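Local coordinates for lipoprotein (Clostridioides difficile, PDB 7RAG), which binds the CwlD amidase as the GerS lipoprotein and allosterically activates it during spore formation, at the interface of chains A and C and the interface of chains A and B. Residues are numbered along the deposited sequence; one frame, centred on the assembly and turned at random. Chains: chain A/B, Lipoprotein; chain C, Germination-specific N-acetylmuramoyl-L-alanine amidase, Autolysin.

Contact 1: the interface of chains A and C. Residues chain A 58, 63-64, 67; chain C 54-55, 58.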
# COMPACT_ATOMS: atom_id res chain seq x y z
N VAL A 58 13.17 -7.22 -12.81
CA VAL A 58 14.34 -7.92 -13.32
C VAL A 58 13.90 -8.95 -14.35
O VAL A 58 12.96 -9.72 -14.12
CB VAL A 58 15.13 -8.59 -12.20
CG1 VAL A 58 16.46 -9.01 -12.75
CG2 VAL A 58 15.30 -7.65 -11.03
N HIS A 63 17.26 -16.50 -12.46
CA HIS A 63 16.87 -16.60 -11.06
C HIS A 63 16.00 -15.42 -10.64
O HIS A 63 15.07 -15.57 -9.84
CB HIS A 63 18.13 -16.70 -10.19
CG HIS A 63 17.91 -16.39 -8.74
ND1 HIS A 63 18.83 -15.70 -7.98
CD2 HIS A 63 16.88 -16.68 -7.92
CE1 HIS A 63 18.36 -15.56 -6.75
NE2 HIS A 63 17.18 -16.16 -6.69
N LEU A 64 16.29 -14.23 -11.18
CA LEU A 64 15.60 -13.02 -10.74
C LEU A 64 14.41 -12.65 -11.60
O LEU A 64 13.64 -11.77 -11.21
CB LEU A 64 16.57 -11.85 -10.71
CG LEU A 64 17.78 -12.02 -9.79
CD1 LEU A 64 18.64 -10.78 -9.85
CD2 LEU A 64 17.38 -12.32 -8.38
N LYS A 67 11.04 -10.83 -10.64
CA LYS A 67 11.10 -10.14 -9.35
C LYS A 67 11.12 -8.64 -9.58
O LYS A 67 11.62 -8.16 -10.60
CB LYS A 67 12.33 -10.58 -8.56
CG LYS A 67 12.28 -12.04 -8.19
CD LYS A 67 13.59 -12.55 -7.71
CE LYS A 67 13.42 -13.76 -6.83
NZ LYS A 67 12.89 -14.89 -7.59
N GLU C 54 22.99 -12.10 -5.91
CA GLU C 54 22.19 -11.56 -7.01
C GLU C 54 21.02 -10.72 -6.49
O GLU C 54 20.75 -9.62 -7.00
CB GLU C 54 21.71 -12.68 -7.92
CG GLU C 54 22.82 -13.21 -8.77
CD GLU C 54 22.41 -14.37 -9.65
OE1 GLU C 54 21.25 -14.84 -9.53
OE2 GLU C 54 23.28 -14.81 -10.45
N LEU C 55 20.32 -11.21 -5.46
CA LEU C 55 19.22 -10.43 -4.88
C LEU C 55 19.69 -9.06 -4.42
O LEU C 55 19.07 -8.04 -4.73
CB LEU C 55 18.57 -11.19 -3.72
CG LEU C 55 17.72 -12.38 -4.16
CD1 LEU C 55 17.36 -13.26 -2.97
CD2 LEU C 55 16.48 -11.92 -4.90
N SER C 58 21.07 -6.69 -7.37
CA SER C 58 20.03 -6.18 -8.26
C SER C 58 19.15 -5.15 -7.58
O SER C 58 18.42 -4.43 -8.28
CB SER C 58 19.16 -7.33 -8.83
OG SER C 58 18.51 -8.06 -7.80
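A:His63 and C:Glu54 meet edge to tip where the 3-10 helix 62-64 of the lipoprotein faces helix 41-58 of the amidase. The imidazole N-H at ND1 of A:His63 donates to the carboxylate oxygen OE1 of C:Glu54 at 3.0 Å, with 162° at the hydrogen. The acceptor lies in the ring plane, and the planes of ring and carboxylate are 29° apart, nearly coplanar. Followed from CB, C:Glu54 first touches A:Leu64, its CB 4.1 Å from the methyl CD1. The chain then runs extended through CG, CD comes to 4.2 Å from ND1 of A:His63, and OE1, which takes the bond, also passes CB of A:His63 at 3.7 Å. One face of the imidazole is covered near its rim by CD2 of A:Leu64. That leucine divides its branches across the contact: CD2 packs on CD2 of C:Leu55 at 3.6 Å, and CD1 lies 3.6 Å from CB of C:Ser58. The hydroxyl OG of C:Ser58 turns back, bonding the carbonyl O of C:Glu54 at 2.8 Å. A:Lys67 is bent at its last torsion (chi4 66°), which turns its amine NZ to bond O of A:His63 at 3.2 Å. The patch thus joins GerS to a helix of the CwlD amidase that it activates.

Contact 2: the interface of chains A and B. Residues chain A 53-54, 100, 102, 104-105; chain B 25, 46-48.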
# COMPACT_ATOMS: atom_id res chain seq x y z
N ASN A 53 6.05 7.38 -9.36
CA ASN A 53 5.94 5.94 -9.19
C ASN A 53 6.96 5.28 -10.10
O ASN A 53 6.92 5.45 -11.32
CB ASN A 53 4.52 5.43 -9.50
CG ASN A 53 4.43 3.91 -9.51
OD1 ASN A 53 4.79 3.25 -10.49
ND2 ASN A 53 3.93 3.34 -8.43
N TYR A 54 7.88 4.53 -9.49
CA TYR A 54 8.94 3.82 -10.19
C TYR A 54 8.73 2.31 -10.02
O TYR A 54 8.40 1.85 -8.93
CB TYR A 54 10.30 4.21 -9.65
CG TYR A 54 10.80 5.58 -10.05
CD1 TYR A 54 11.39 5.78 -11.29
CD2 TYR A 54 10.72 6.67 -9.19
CE1 TYR A 54 11.88 7.02 -11.66
CE2 TYR A 54 11.20 7.92 -9.56
CZ TYR A 54 11.79 8.08 -10.79
OH TYR A 54 12.28 9.31 -11.18
N PHE A 100 17.00 4.58 -6.41
CA PHE A 100 17.63 3.35 -6.84
C PHE A 100 18.75 3.76 -7.77
O PHE A 100 18.81 4.90 -8.24
CB PHE A 100 16.64 2.40 -7.55
CG PHE A 100 15.88 3.05 -8.69
CD1 PHE A 100 16.35 2.99 -9.98
CD2 PHE A 100 14.70 3.74 -8.44
CE1 PHE A 100 15.66 3.60 -11.01
CE2 PHE A 100 14.01 4.36 -9.46
CZ PHE A 100 14.49 4.29 -10.76
N GLY A 102 20.29 4.06 -11.18
CA GLY A 102 19.54 4.26 -12.40
C GLY A 102 18.50 5.37 -12.31
O GLY A 102 18.02 5.84 -13.35
N PHE A 104 17.51 8.94 -12.20
CA PHE A 104 18.17 10.17 -12.60
C PHE A 104 17.29 11.40 -12.55
O PHE A 104 17.83 12.49 -12.32
CB PHE A 104 18.73 10.04 -14.03
CG PHE A 104 17.69 9.73 -15.05
CD1 PHE A 104 17.09 10.74 -15.78
CD2 PHE A 104 17.31 8.42 -15.27
CE1 PHE A 104 16.14 10.47 -16.71
CE2 PHE A 104 16.34 8.12 -16.22
CZ PHE A 104 15.75 9.16 -16.94
N ILE A 105 15.98 11.28 -12.76
CA ILE A 105 15.13 12.46 -12.58
C ILE A 105 15.20 12.89 -11.13
O ILE A 105 15.24 12.05 -10.22
CB ILE A 105 13.66 12.21 -12.97
CG1 ILE A 105 13.52 11.45 -14.29
CG2 ILE A 105 12.92 13.55 -13.06
CD1 ILE A 105 12.06 11.25 -14.69
N TYR B 25 8.08 7.23 -18.44
CA TYR B 25 9.21 6.78 -19.24
C TYR B 25 9.41 5.31 -18.99
O TYR B 25 8.93 4.74 -18.01
CB TYR B 25 10.50 7.60 -18.98
CG TYR B 25 11.36 7.24 -17.78
CD1 TYR B 25 11.51 8.13 -16.72
CD2 TYR B 25 12.09 6.06 -17.74
CE1 TYR B 25 12.31 7.84 -15.64
CE2 TYR B 25 12.88 5.76 -16.66
CZ TYR B 25 12.98 6.66 -15.61
OH TYR B 25 13.78 6.36 -14.54
N HIS B 46 12.96 -0.51 -16.31
CA HIS B 46 12.58 0.63 -15.49
C HIS B 46 11.35 1.25 -16.09
O HIS B 46 11.35 1.62 -17.27
CB HIS B 46 13.66 1.71 -15.47
CG HIS B 46 14.87 1.32 -14.72
ND1 HIS B 46 15.90 2.20 -14.48
CD2 HIS B 46 15.23 0.15 -14.14
CE1 HIS B 46 16.85 1.59 -13.80
NE2 HIS B 46 16.46 0.35 -13.57
N THR B 47 10.32 1.41 -15.27
CA THR B 47 9.12 2.13 -15.65
C THR B 47 8.85 3.26 -14.67
O THR B 47 8.95 3.10 -13.45
CB THR B 47 7.94 1.17 -15.72
OG1 THR B 47 8.19 0.24 -16.77
CG2 THR B 47 6.66 1.91 -16.01
N TYR B 48 8.52 4.43 -15.21
CA TYR B 48 8.14 5.58 -14.42
C TYR B 48 6.80 6.10 -14.91
O TYR B 48 6.63 6.33 -16.12
CB TYR B 48 9.20 6.67 -14.54
CG TYR B 48 8.80 8.03 -14.03
CD1 TYR B 48 8.81 8.31 -12.67
CD2 TYR B 48 8.48 9.06 -14.91
CE1 TYR B 48 8.49 9.56 -12.19
CE2 TYR B 48 8.15 10.34 -14.43
CZ TYR B 48 8.16 10.57 -13.06
OH TYR B 48 7.84 11.81 -12.55
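Two copies of the lipoprotein pack through aromatic side chains about a two-fold axis, an interface that joins the GerS subunits of the deposited assembly and may be the biological dimer. A:Tyr54 and B:Tyr48 form an antiparallel bridge here. The contact is apolar. The A:Tyr54 ring is sandwiched: CE2 of A:Phe100 sits over one face, and CD1 of B:Tyr48 over the other, 3.5 Å from CE1 of A:Tyr54, both offset toward the rim. B:Tyr48 owes this approach to a CG anti to the backbone N (chi1 167°). B:Tyr25 is likewise covered on both faces, by CZ of A:Phe104 on one and by CB of B:Tyr48 on the other. A:Phe104 and B:Tyr25 reach tip to tip, with CE2 3.7 Å from CZ, and OH of B:Tyr25 lies 3.5 Å from CE1 of A:Tyr54. The methyl CD1 of A:Ile105 touches both tyrosines of chain B, 3.6 Å from CE1 of B:Tyr25 and 4.0 Å from CE2 of B:Tyr48. At the far end the CE1 edge of A:Phe100 points onto the face of the B:His46 imidazole, planes 82° apart. Rings and the isoleucine methyl thus tie the loop that carries A:Phe100, A:Phe104 and A:Ile105 to strands 24-33 and 40-58 of chain B, likely steadying that loop where the two copies meet.

Contact 3: the interface of chains A and B. Residues chain A 49-53; chain B 49-52.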
# COMPACT_ATOMS: atom_id res chain seq x y z
N LYS A 49 -1.41 15.80 -4.22
CA LYS A 49 -0.04 15.89 -4.69
C LYS A 49 0.14 14.94 -5.86
O LYS A 49 -0.36 13.81 -5.84
CB LYS A 49 0.99 15.59 -3.57
CG LYS A 49 0.77 14.31 -2.78
N LYS A 50 0.80 15.41 -6.91
CA LYS A 50 1.24 14.54 -8.00
C LYS A 50 2.53 13.87 -7.57
O LYS A 50 3.45 14.55 -7.11
CB LYS A 50 1.43 15.34 -9.29
CG LYS A 50 0.97 14.63 -10.54
CD LYS A 50 1.32 15.40 -11.80
CE LYS A 50 0.37 16.55 -12.02
NZ LYS A 50 0.94 17.58 -12.95
N THR A 51 2.59 12.54 -7.62
CA THR A 51 3.70 11.81 -7.01
C THR A 51 4.34 10.88 -8.03
O THR A 51 3.72 10.48 -9.02
CB THR A 51 3.26 10.99 -5.78
OG1 THR A 51 2.58 9.80 -6.20
CG2 THR A 51 2.32 11.79 -4.90
N ASP A 52 5.61 10.55 -7.77
CA ASP A 52 6.37 9.67 -8.65
C ASP A 52 6.11 8.21 -8.33
O ASP A 52 5.93 7.84 -7.17
CB ASP A 52 7.86 9.97 -8.52
CG ASP A 52 8.21 11.38 -8.96
OD1 ASP A 52 9.36 11.79 -8.74
OD2 ASP A 52 7.34 12.08 -9.51
N ASN A 53 6.05 7.38 -9.36
CA ASN A 53 5.94 5.94 -9.19
C ASN A 53 6.96 5.28 -10.10
O ASN A 53 6.92 5.45 -11.32
CB ASN A 53 4.52 5.43 -9.50
CG ASN A 53 4.43 3.91 -9.51
OD1 ASN A 53 4.79 3.25 -10.49
ND2 ASN A 53 3.93 3.34 -8.43
N LYS B 49 5.86 6.27 -13.99
CA LYS B 49 4.66 7.06 -14.25
C LYS B 49 4.49 8.07 -13.12
O LYS B 49 4.70 7.75 -11.95
CB LYS B 49 3.39 6.17 -14.39
CG LYS B 49 3.15 5.16 -13.29
N LYS B 50 4.17 9.31 -13.48
CA LYS B 50 3.77 10.31 -12.50
C LYS B 50 2.29 10.09 -12.20
O LYS B 50 1.48 9.98 -13.13
CB LYS B 50 4.02 11.72 -13.04
CG LYS B 50 4.53 12.70 -12.01
CD LYS B 50 4.62 14.12 -12.55
CE LYS B 50 5.84 14.29 -13.43
NZ LYS B 50 5.71 15.48 -14.33
N THR B 51 1.93 9.95 -10.93
CA THR B 51 0.59 9.50 -10.57
C THR B 51 -0.04 10.48 -9.59
O THR B 51 0.65 11.22 -8.88
CB THR B 51 0.58 8.08 -9.95
OG1 THR B 51 1.04 8.13 -8.60
CG2 THR B 51 1.49 7.15 -10.73
N ASP B 52 -1.37 10.47 -9.57
CA ASP B 52 -2.14 11.35 -8.70
C ASP B 52 -2.29 10.74 -7.31
O ASP B 52 -2.43 9.53 -7.16
CB ASP B 52 -3.52 11.63 -9.30
CG ASP B 52 -3.43 12.35 -10.62
OD1 ASP B 52 -4.47 12.47 -11.29
OD2 ASP B 52 -2.33 12.79 -11.01
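An antiparallel beta pairing of strand 40-58 with its own copy in the other chain forms this contact, and the two-fold relation makes A:Thr51 meet B:Thr51. They exchange reciprocal backbone bonds, N of A:Thr51 to O of B:Thr51 and N of B:Thr51 to O of A:Thr51, each 2.7 Å and nearly straight at 179°. Toward one end, N of A:Asn53 donates to O of B:Lys49 at 2.9 Å, a more bent bond, and N of B:Lys49 returns one to O of A:Asn53 at 3.0 Å. Above this ladder the threonine side chains cross obliquely. Each hydroxyl stands between its backbone N and carbonyl carbon (chi1 77°), which brings OG1 of A:Thr51 to 3.3 Å from OG1 of B:Thr51, a weak bond of undecided direction. The methyl CG2 of B:Thr51 packs instead on CB of A:Asn53 at 3.7 Å. On the other side of the sheet CD of A:Lys50 meets CD of B:Lys50 at 3.6 Å. NZ of A:Lys50 and NZ of B:Lys50 are 5.4 Å apart; if both are charged, their repulsion might weigh against the pairing, perhaps partly offset by A:Asp52 and B:Asp52, whose carboxylates lie nearby without touching the amines. B:Asp52 runs beside A:Lys50, its OD2 3.8 Å from CG of A:Lys50.

Strand 40-58 of the lipoprotein runs through all three contacts: A:Val58, the last residue of the strand, belongs to contact 1, and earlier residues contribute to contacts 2 and 3. The C-alpha centres of contacts 2 and 3 lie about 12 Å apart and the two share A:Asn53, so side-chain packing and the backbone ladder belong to one continuous surface between chains A and B. Contact 1 is about 17 Å from contact 2 and about 26 Å from contact 3. The spacing suggests that one lipoprotein can bind an amidase and a second lipoprotein at the same time, consistent with the two-plus-two assembly.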